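Local coordinates for protein putative glucarate dehydratase (Pseudomonas fluorescens, PDB 4IT1) that probably dehydrates D-glucarate to 5-dehydro-4-deoxy-D-glucarate with the help of magnesium, as a member of the mandelate racemase/muconate lactonizing enzyme family, at residues I204-G217 with F235-W248. Numbering follows the deposited sequence.
Sequences IEAYGFKSIKLKAG and FPGYPLRIDPNGNW. With MG (magnesium ion), chain E; TLA (L(+)-tartaric acid), chain F.
Lys215 NZ lies 3.0 Å from Asp243 OD2, a salt bridge with weak hydrogen-bond geometry, and makes another weak bond to Asn245 OD1. Asp243 OD2 also binds magnesium at 2.0 Å; Glu268, Asn291 and three waters complete the site. CG of Lys215 is anti to the backbone N (chi1 179°), and bends at chi2 and chi3 bring NZ back beside the carboxylate. Tyr169 also hydrogen-bonds NZ of Lys215, a predicted proton acceptor. OD1 of Asp243 takes the backbone N of Asn245 from above the carboxylate plane, closing an Asx turn. These groups sit at the C-terminal ends of parallel strands 212-215 and 240-243, neighbours in the enolase-type beta/alpha barrel, joined through helix 221-234 as a beta-alpha-beta unit. Backbone bonds run from Ile212 N to Pro239 O (2.9 Å) through to Ala216 N on Asp243 O. Beyond them, Asn247 ND2 reaches Gly217 O at 3.0 Å. Ser211 CB covers one guanidinium face of Arg241, whose NH2 bonds Gln265. At the strands' other end, Ile204 CD1 lies over a face of Phe235, 3.9 Å from the ring centroid, while Tyr238 presents its CE2 edge to Phe209 O at 3.1 Å. An alanine in place of Tyr238 would remove this ring and is likely to leave a gap beside Ile204 and the Phe209-Lys210 backbone.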
ATOM      1  N   ILE A 204      25.313   6.215  23.615  1.00 71.20           N
ATOM      2  CA  ILE A 204      26.069   5.213  22.853  1.00 79.03           C
ATOM      3  C   ILE A 204      26.564   4.076  23.759  1.00 77.75           C
ATOM      4  O   ILE A 204      26.395   2.905  23.426  1.00 77.33           O
ATOM      5  CB  ILE A 204      27.227   5.852  22.045  1.00 82.31           C
ATOM      6  CG1 ILE A 204      26.662   6.801  20.976  1.00 73.49           C
ATOM      7  CG2 ILE A 204      28.110   4.777  21.413  1.00 84.90           C
ATOM      8  CD1 ILE A 204      27.696   7.630  20.243  1.00 66.36           C
ATOM      9  N   GLU A 205      27.151   4.430  24.904  1.00 80.78           N
ATOM     10  CA  GLU A 205      27.539   3.454  25.930  1.00 81.75           C
ATOM     11  C   GLU A 205      26.364   2.557  26.346  1.00 81.01           C
ATOM     12  O   GLU A 205      26.499   1.331  26.391  1.00 80.53           O
ATOM     13  CB  GLU A 205      28.157   4.170  27.149  1.00 89.61           C
ATOM     14  CG  GLU A 205      27.999   3.474  28.504  1.00105.76           C
ATOM     15  CD  GLU A 205      28.946   2.300  28.709  1.00123.45           C
ATOM     16  OE1 GLU A 205      28.502   1.264  29.254  1.00115.91           O
ATOM     17  OE2 GLU A 205      30.136   2.408  28.338  1.00128.82           O
ATOM     18  N   ALA A 206      25.212   3.170  26.614  1.00 71.28           N
ATOM     19  CA  ALA A 206      24.078   2.457  27.197  1.00 66.61           C
ATOM     20  C   ALA A 206      23.293   1.630  26.193  1.00 63.57           C
ATOM     21  O   ALA A 206      22.711   0.608  26.557  1.00 69.36           O
ATOM     22  CB  ALA A 206      23.155   3.429  27.925  1.00 71.00           C
ATOM     23  N   TYR A 207      23.272   2.063  24.936  1.00 66.96           N
ATOM     24  CA  TYR A 207      22.357   1.473  23.955  1.00 68.42           C
ATOM     25  C   TYR A 207      23.023   1.009  22.657  1.00 68.05           C
ATOM     26  O   TYR A 207      22.447   0.211  21.911  1.00 61.88           O
ATOM     27  CB  TYR A 207      21.215   2.449  23.643  1.00 77.64           C
ATOM     28  CG  TYR A 207      20.380   2.845  24.846  1.00 80.71           C
ATOM     29  CD1 TYR A 207      19.354   2.015  25.313  1.00 83.02           C
ATOM     30  CD2 TYR A 207      20.609   4.054  25.512  1.00 77.12           C
ATOM     31  CE1 TYR A 207      18.589   2.377  26.415  1.00 89.01           C
ATOM     32  CE2 TYR A 207      19.849   4.422  26.614  1.00 74.51           C
ATOM     33  CZ  TYR A 207      18.842   3.582  27.061  1.00 81.09           C
ATOM     34  OH  TYR A 207      18.083   3.945  28.150  1.00 79.71           O
ATOM     35  N   GLY A 208      24.222   1.521  22.388  1.00 65.14           N
ATOM     36  CA  GLY A 208      25.000   1.119  21.216  1.00 77.14           C
ATOM     37  C   GLY A 208      24.511   1.660  19.882  1.00 82.61           C
ATOM     38  O   GLY A 208      24.636   0.986  18.860  1.00 84.19           O
ATOM     39  N   PHE A 209      23.957   2.873  19.889  1.00 70.95           N
ATOM     40  CA  PHE A 209      23.488   3.525  18.664  1.00 61.93           C
ATOM     41  C   PHE A 209      24.654   3.774  17.702  1.00 67.50           C
ATOM     42  O   PHE A 209      25.742   4.197  18.122  1.00 56.70           O
ATOM     43  CB  PHE A 209      22.780   4.858  18.981  1.00 65.97           C
ATOM     44  CG  PHE A 209      21.492   4.717  19.766  1.00 48.08           C
ATOM     45  CD1 PHE A 209      20.455   3.919  19.304  1.00 45.20           C
ATOM     46  CD2 PHE A 209      21.309   5.415  20.959  1.00 56.94           C
ATOM     47  CE1 PHE A 209      19.272   3.795  20.023  1.00 49.88           C
ATOM     48  CE2 PHE A 209      20.121   5.309  21.680  1.00 48.62           C
ATOM     49  CZ  PHE A 209      19.103   4.495  21.212  1.00 51.33           C
ATOM     50  N   LYS A 210      24.420   3.520  16.415  1.00 64.34           N
ATOM     51  CA  LYS A 210      25.468   3.666  15.395  1.00 69.25           C
ATOM     52  C   LYS A 210      25.338   4.940  14.558  1.00 68.17           C
ATOM     53  O   LYS A 210      26.147   5.186  13.665  1.00 66.73           O
ATOM     54  CB  LYS A 210      25.538   2.418  14.505  1.00 73.81           C
ATOM     55  CG  LYS A 210      26.150   1.212  15.206  1.00 82.63           C
ATOM     56  CD  LYS A 210      26.076  -0.051  14.362  1.00 85.68           C
ATOM     57  CE  LYS A 210      26.593  -1.249  15.143  1.00 89.49           C
ATOM     58  NZ  LYS A 210      26.550  -2.501  14.340  1.00103.01           N
ATOM     59  N   SER A 211      24.329   5.754  14.871  1.00 72.68           N
ATOM     60  CA  SER A 211      24.116   7.044  14.205  1.00 67.43           C
ATOM     61  C   SER A 211      23.569   8.086  15.177  1.00 66.91           C
ATOM     62  O   SER A 211      23.001   7.739  16.213  1.00 69.45           O
ATOM     63  CB  SER A 211      23.177   6.882  13.013  1.00 55.55           C
ATOM     64  OG  SER A 211      22.028   6.150  13.381  1.00 56.64           O
ATOM     65  N   ILE A 212      23.745   9.363  14.843  1.00 65.07           N
ATOM     66  CA  ILE A 212      23.333  10.454  15.733  1.00 65.87           C
ATOM     67  C   ILE A 212      22.453  11.522  15.051  1.00 64.33           C
ATOM     68  O   ILE A 212      22.790  12.037  13.969  1.00 59.96           O
ATOM     69  CB  ILE A 212      24.555  11.138  16.390  1.00 58.48           C
ATOM     70  CG1 ILE A 212      25.450  10.112  17.104  1.00 68.08           C
ATOM     71  CG2 ILE A 212      24.098  12.193  17.383  1.00 57.51           C
ATOM     72  CD1 ILE A 212      26.851  10.612  17.411  1.00 54.76           C
ATOM     73  N   LYS A 213      21.330  11.850  15.698  1.00 55.30           N
ATOM     74  CA  LYS A 213      20.499  13.000  15.295  1.00 57.64           C
ATOM     75  C   LYS A 213      20.408  14.062  16.390  1.00 53.98           C
ATOM     76  O   LYS A 213      19.945  13.780  17.504  1.00 57.88           O
ATOM     77  CB  LYS A 213      19.083  12.561  14.898  1.00 55.02           C
ATOM     78  CG  LYS A 213      18.178  13.733  14.499  1.00 49.97           C
ATOM     79  CD  LYS A 213      16.934  13.276  13.764  1.00 46.50           C
ATOM     80  CE  LYS A 213      17.220  12.941  12.307  1.00 42.33           C
ATOM     81  NZ  LYS A 213      16.171  12.010  11.792  1.00 40.05           N
ATOM     82  N   LEU A 214      20.829  15.282  16.065  1.00 44.71           N
ATOM     83  CA  LEU A 214      20.688  16.412  16.985  1.00 53.60           C
ATOM     84  C   LEU A 214      19.424  17.260  16.731  1.00 55.17           C
ATOM     85  O   LEU A 214      19.176  17.703  15.602  1.00 50.21           O
ATOM     86  CB  LEU A 214      21.932  17.302  16.923  1.00 44.94           C
ATOM     87  CG  LEU A 214      21.891  18.568  17.775  1.00 46.41           C
ATOM     88  CD1 LEU A 214      22.126  18.251  19.245  1.00 48.56           C
ATOM     89  CD2 LEU A 214      22.898  19.587  17.268  1.00 49.69           C
ATOM     90  N   LYS A 215      18.640  17.487  17.788  1.00 56.56           N
ATOM     91  CA  LYS A 215      17.520  18.427  17.737  1.00 52.22           C
ATOM     92  C   LYS A 215      18.037  19.860  17.719  1.00 54.46           C
ATOM     93  O   LYS A 215      18.565  20.348  18.720  1.00 60.13           O
ATOM     94  CB  LYS A 215      16.574  18.231  18.920  1.00 47.66           C
ATOM     95  CG  LYS A 215      15.400  19.210  18.938  1.00 49.51           C
ATOM     96  CD  LYS A 215      14.116  18.600  18.378  1.00 44.04           C
ATOM     97  CE  LYS A 215      14.178  18.356  16.878  1.00 43.13           C
ATOM     98  NZ  LYS A 215      13.005  17.573  16.398  1.00 44.26           N
ATOM     99  N   ALA A 216      17.880  20.535  16.583  1.00 51.51           N
ATOM    100  CA  ALA A 216      18.494  21.853  16.396  1.00 53.27           C
ATOM    101  C   ALA A 216      17.489  23.008  16.291  1.00 56.53           C
ATOM    102  O   ALA A 216      16.366  22.913  16.795  1.00 53.15           O
ATOM    103  CB  ALA A 216      19.434  21.833  15.201  1.00 46.30           C
ATOM    104  N   GLY A 217      17.911  24.097  15.648  1.00 53.10           N
ATOM    105  CA  GLY A 217      17.121  25.319  15.559  1.00 59.79           C
ATOM    106  C   GLY A 217      16.681  25.800  16.926  1.00 60.66           C
ATOM    107  O   GLY A 217      15.552  26.261  17.102  1.00 68.27           O
ATOM    108  N   PHE A 235      33.253  11.256  17.442  1.00 75.47           N
ATOM    109  CA  PHE A 235      32.741  10.014  16.867  1.00 70.78           C
ATOM    110  C   PHE A 235      32.879  10.036  15.346  1.00 80.91           C
ATOM    111  O   PHE A 235      32.014  10.581  14.655  1.00 78.06           O
ATOM    112  CB  PHE A 235      31.267   9.796  17.232  1.00 67.89           C
ATOM    113  CG  PHE A 235      30.955   9.974  18.690  1.00 69.58           C
ATOM    114  CD1 PHE A 235      31.128   8.924  19.586  1.00 76.50           C
ATOM    115  CD2 PHE A 235      30.456  11.181  19.164  1.00 72.07           C
ATOM    116  CE1 PHE A 235      30.833   9.081  20.931  1.00 70.19           C
ATOM    117  CE2 PHE A 235      30.155  11.345  20.508  1.00 74.25           C
ATOM    118  CZ  PHE A 235      30.341  10.293  21.392  1.00 79.31           C
ATOM    119  N   PRO A 236      33.978   9.463  14.819  1.00 80.25           N
ATOM    120  CA  PRO A 236      34.118   9.318  13.372  1.00 67.40           C
ATOM    121  C   PRO A 236      33.352   8.093  12.874  1.00 69.35           C
ATOM    122  O   PRO A 236      33.095   7.167  13.650  1.00 66.78           O
ATOM    123  CB  PRO A 236      35.630   9.123  13.178  1.00 80.03           C
ATOM    124  CG  PRO A 236      36.259   9.437  14.504  1.00 74.41           C
ATOM    125  CD  PRO A 236      35.217   9.088  15.518  1.00 76.13           C
ATOM    126  N   GLY A 237      32.975   8.100  11.598  1.00 73.98           N
ATOM    127  CA  GLY A 237      32.206   6.998  11.009  1.00 75.21           C
ATOM    128  C   GLY A 237      30.809   6.855  11.595  1.00 72.08           C
ATOM    129  O   GLY A 237      30.098   5.890  11.303  1.00 64.47           O
ATOM    130  N   TYR A 238      30.429   7.805  12.447  1.00 66.86           N
ATOM    131  CA  TYR A 238      29.054   7.915  12.924  1.00 65.19           C
ATOM    132  C   TYR A 238      28.289   8.869  11.999  1.00 54.36           C
ATOM    133  O   TYR A 238      28.658  10.042  11.876  1.00 51.35           O
ATOM    134  CB  TYR A 238      29.021   8.398  14.376  1.00 62.69           C
ATOM    135  CG  TYR A 238      29.204   7.291  15.394  1.00 66.78           C
ATOM    136  CD1 TYR A 238      30.486   6.863  15.779  1.00 70.64           C
ATOM    137  CD2 TYR A 238      28.097   6.666  15.971  1.00 66.33           C
ATOM    138  CE1 TYR A 238      30.651   5.848  16.715  1.00 60.76           C
ATOM    139  CE2 TYR A 238      28.251   5.653  16.906  1.00 70.88           C
ATOM    140  CZ  TYR A 238      29.525   5.245  17.275  1.00 70.40           C
ATOM    141  OH  TYR A 238      29.657   4.238  18.202  1.00 63.20           O
ATOM    142  N   PRO A 239      27.254   8.358  11.306  1.00 59.68           N
ATOM    143  CA  PRO A 239      26.449   9.228  10.444  1.00 60.83           C
ATOM    144  C   PRO A 239      25.725  10.281  11.289  1.00 62.65           C
ATOM    145  O   PRO A 239      25.085   9.935  12.295  1.00 57.21           O
ATOM    146  CB  PRO A 239      25.447   8.259   9.800  1.00 60.64           C
ATOM    147  CG  PRO A 239      26.068   6.907   9.938  1.00 64.14           C
ATOM    148  CD  PRO A 239      26.793   6.960  11.250  1.00 57.68           C
ATOM    149  N   LEU A 240      25.860  11.549  10.899  1.00 53.23           N
ATOM    150  CA  LEU A 240      25.277  12.666  11.655  1.00 58.38           C
ATOM    151  C   LEU A 240      24.135  13.365  10.909  1.00 56.60           C
ATOM    152  O   LEU A 240      24.229  13.625   9.702  1.00 51.60           O
ATOM    153  CB  LEU A 240      26.354  13.686  12.039  1.00 55.62           C
ATOM    154  CG  LEU A 240      27.555  13.186  12.850  1.00 55.51           C
ATOM    155  CD1 LEU A 240      28.640  14.252  12.931  1.00 51.91           C
ATOM    156  CD2 LEU A 240      27.134  12.751  14.242  1.00 56.51           C
ATOM    157  N   ARG A 241      23.063  13.649  11.647  1.00 56.52           N
ATOM    158  CA  ARG A 241      21.861  14.317  11.124  1.00 63.08           C
ATOM    159  C   ARG A 241      21.375  15.408  12.092  1.00 65.55           C
ATOM    160  O   ARG A 241      21.625  15.324  13.299  1.00 57.07           O
ATOM    161  CB  ARG A 241      20.736  13.300  10.934  1.00 55.03           C
ATOM    162  CG  ARG A 241      21.066  12.126  10.038  1.00 55.84           C
ATOM    163  CD  ARG A 241      20.433  10.845  10.562  1.00 61.46           C
ATOM    164  NE  ARG A 241      21.069   9.670   9.966  1.00 65.90           N
ATOM    165  CZ  ARG A 241      20.986   8.425  10.430  1.00 67.16           C
ATOM    166  NH1 ARG A 241      20.289   8.139  11.524  1.00 61.48           N
ATOM    167  NH2 ARG A 241      21.618   7.454   9.790  1.00 59.98           N
ATOM    168  N   ILE A 242      20.676  16.417  11.562  1.00 59.56           N
ATOM    169  CA  ILE A 242      20.043  17.461  12.392  1.00 52.03           C
ATOM    170  C   ILE A 242      18.613  17.770  11.981  1.00 56.00           C
ATOM    171  O   ILE A 242      18.259  17.648  10.810  1.00 55.10           O
ATOM    172  CB  ILE A 242      20.823  18.792  12.392  1.00 50.62           C
ATOM    173  CG1 ILE A 242      21.156  19.229  10.960  1.00 59.45           C
ATOM    174  CG2 ILE A 242      22.061  18.685  13.261  1.00 57.90           C
ATOM    175  CD1 ILE A 242      21.563  20.679  10.832  1.00 49.22           C
ATOM    176  N   ASP A 243      17.810  18.186  12.959  1.00 50.25           N
ATOM    177  CA  ASP A 243      16.435  18.628  12.728  1.00 48.57           C
ATOM    178  C   ASP A 243      16.234  20.033  13.298  1.00 48.74           C
ATOM    179  O   ASP A 243      15.874  20.179  14.468  1.00 53.50           O
ATOM    180  CB  ASP A 243      15.441  17.654  13.381  1.00 50.21           C
ATOM    181  CG  ASP A 243      13.988  17.957  13.020  1.00 53.60           C
ATOM    182  OD1 ASP A 243      13.729  18.983  12.352  1.00 49.69           O
ATOM    183  OD2 ASP A 243      13.095  17.162  13.395  1.00 44.09           O
ATOM    184  N   PRO A 244      16.477  21.077  12.484  1.00 50.23           N
ATOM    185  CA  PRO A 244      16.221  22.434  12.985  1.00 46.67           C
ATOM    186  C   PRO A 244      14.737  22.839  12.984  1.00 44.97           C
ATOM    187  O   PRO A 244      14.428  23.998  13.239  1.00 52.79           O
ATOM    188  CB  PRO A 244      17.025  23.332  12.027  1.00 47.51           C
ATOM    189  CG  PRO A 244      17.902  22.410  11.231  1.00 50.54           C
ATOM    190  CD  PRO A 244      17.177  21.100  11.188  1.00 48.44           C
ATOM    191  N   ASN A 245      13.834  21.898  12.706  1.00 42.60           N
ATOM    192  CA  ASN A 245      12.384  22.160  12.705  1.00 50.80           C
ATOM    193  C   ASN A 245      11.982  23.440  11.955  1.00 47.78           C
ATOM    194  O   ASN A 245      11.181  24.234  12.444  1.00 45.21           O
ATOM    195  CB  ASN A 245      11.832  22.187  14.136  1.00 46.74           C
ATOM    196  CG  ASN A 245      11.555  20.809  14.687  1.00 50.97           C
ATOM    197  OD1 ASN A 245      12.101  20.430  15.716  1.00 46.38           O
ATOM    198  ND2 ASN A 245      10.691  20.054  14.014  1.00 53.69           N
ATOM    199  N   GLY A 246      12.565  23.629  10.777  1.00 41.56           N
ATOM    200  CA  GLY A 246      12.272  24.765   9.919  1.00 39.93           C
ATOM    201  C   GLY A 246      12.614  26.111  10.514  1.00 45.17           C
ATOM    202  O   GLY A 246      12.057  27.126  10.100  1.00 44.49           O
ATOM    203  N   ASN A 247      13.536  26.138  11.474  1.00 42.71           N
ATOM    204  CA  ASN A 247      13.833  27.397  12.156  1.00 38.18           C
ATOM    205  C   ASN A 247      14.950  28.209  11.540  1.00 36.62           C
ATOM    206  O   ASN A 247      15.386  29.208  12.122  1.00 41.20           O
ATOM    207  CB  ASN A 247      14.066  27.182  13.653  1.00 44.14           C
ATOM    208  CG  ASN A 247      13.497  28.308  14.495  1.00 54.05           C
ATOM    209  OD1 ASN A 247      12.660  29.098  14.033  1.00 54.64           O
ATOM    210  ND2 ASN A 247      13.942  28.388  15.739  1.00 53.72           N
ATOM    211  N   TRP A 248      15.414  27.792  10.363  1.00 35.11           N
ATOM    212  CA  TRP A 248      16.402  28.577   9.613  1.00 41.60           C
ATOM    213  C   TRP A 248      15.825  29.147   8.328  1.00 40.48           C
ATOM    214  O   TRP A 248      15.191  28.434   7.551  1.00 46.92           O
ATOM    215  CB  TRP A 248      17.646  27.747   9.250  1.00 41.52           C
ATOM    216  CG  TRP A 248      18.426  27.196  10.408  1.00 49.52           C
ATOM    217  CD1 TRP A 248      18.338  27.571  11.721  1.00 47.36           C
ATOM    218  CD2 TRP A 248      19.446  26.193  10.346  1.00 53.84           C
ATOM    219  NE1 TRP A 248      19.221  26.848  12.478  1.00 53.06           N
ATOM    220  CE2 TRP A 248      19.917  25.997  11.661  1.00 59.42           C
ATOM    221  CE3 TRP A 248      20.003  25.434   9.303  1.00 51.54           C
ATOM    222  CZ2 TRP A 248      20.919  25.065  11.968  1.00 62.33           C
ATOM    223  CZ3 TRP A 248      20.998  24.512   9.608  1.00 53.88           C
ATOM    224  CH2 TRP A 248      21.446  24.338  10.930  1.00 62.21           C
TER
HETATM  225 MG    MG E 501      11.270  16.548  12.760  1.00 53.20          MG
HETATM  226  O1  TLA F 502       9.479  16.702  16.300  1.00 80.82           O
HETATM  227  O11 TLA F 502       8.525  18.615  16.601  1.00 77.45           O
HETATM  228  C1  TLA F 502       9.016  17.569  17.035  1.00 76.04           C
HETATM  229  C2  TLA F 502       9.074  17.349  18.499  1.00 66.56           C
HETATM  230  O2  TLA F 502       8.182  18.250  19.093  1.00 60.82           O
HETATM  231  C3  TLA F 502      10.459  17.702  18.970  1.00 69.21           C
HETATM  232  O3  TLA F 502      10.754  19.010  18.521  1.00 67.73           O
HETATM  233  C4  TLA F 502      10.454  17.727  20.453  1.00 64.53           C
HETATM  234  O4  TLA F 502       9.850  16.833  21.038  1.00 66.94           O
HETATM  235  O41 TLA F 502      10.999  18.662  21.017  1.00 50.22           O
HETATM  236  O   HOH W   1      17.599   9.222  12.687  1.00 48.67           O
HETATM  237  O   HOH W   2      13.891  21.973  16.953  1.00 46.31           O
HETATM  238  O   HOH W   3      11.345  18.293  11.489  1.00 41.55           O
HETATM  239  O   HOH W   4       9.831  17.541  13.821  1.00 55.88           O
HETATM  240  O   HOH W   5      11.099  14.993  14.160  1.00 44.79           O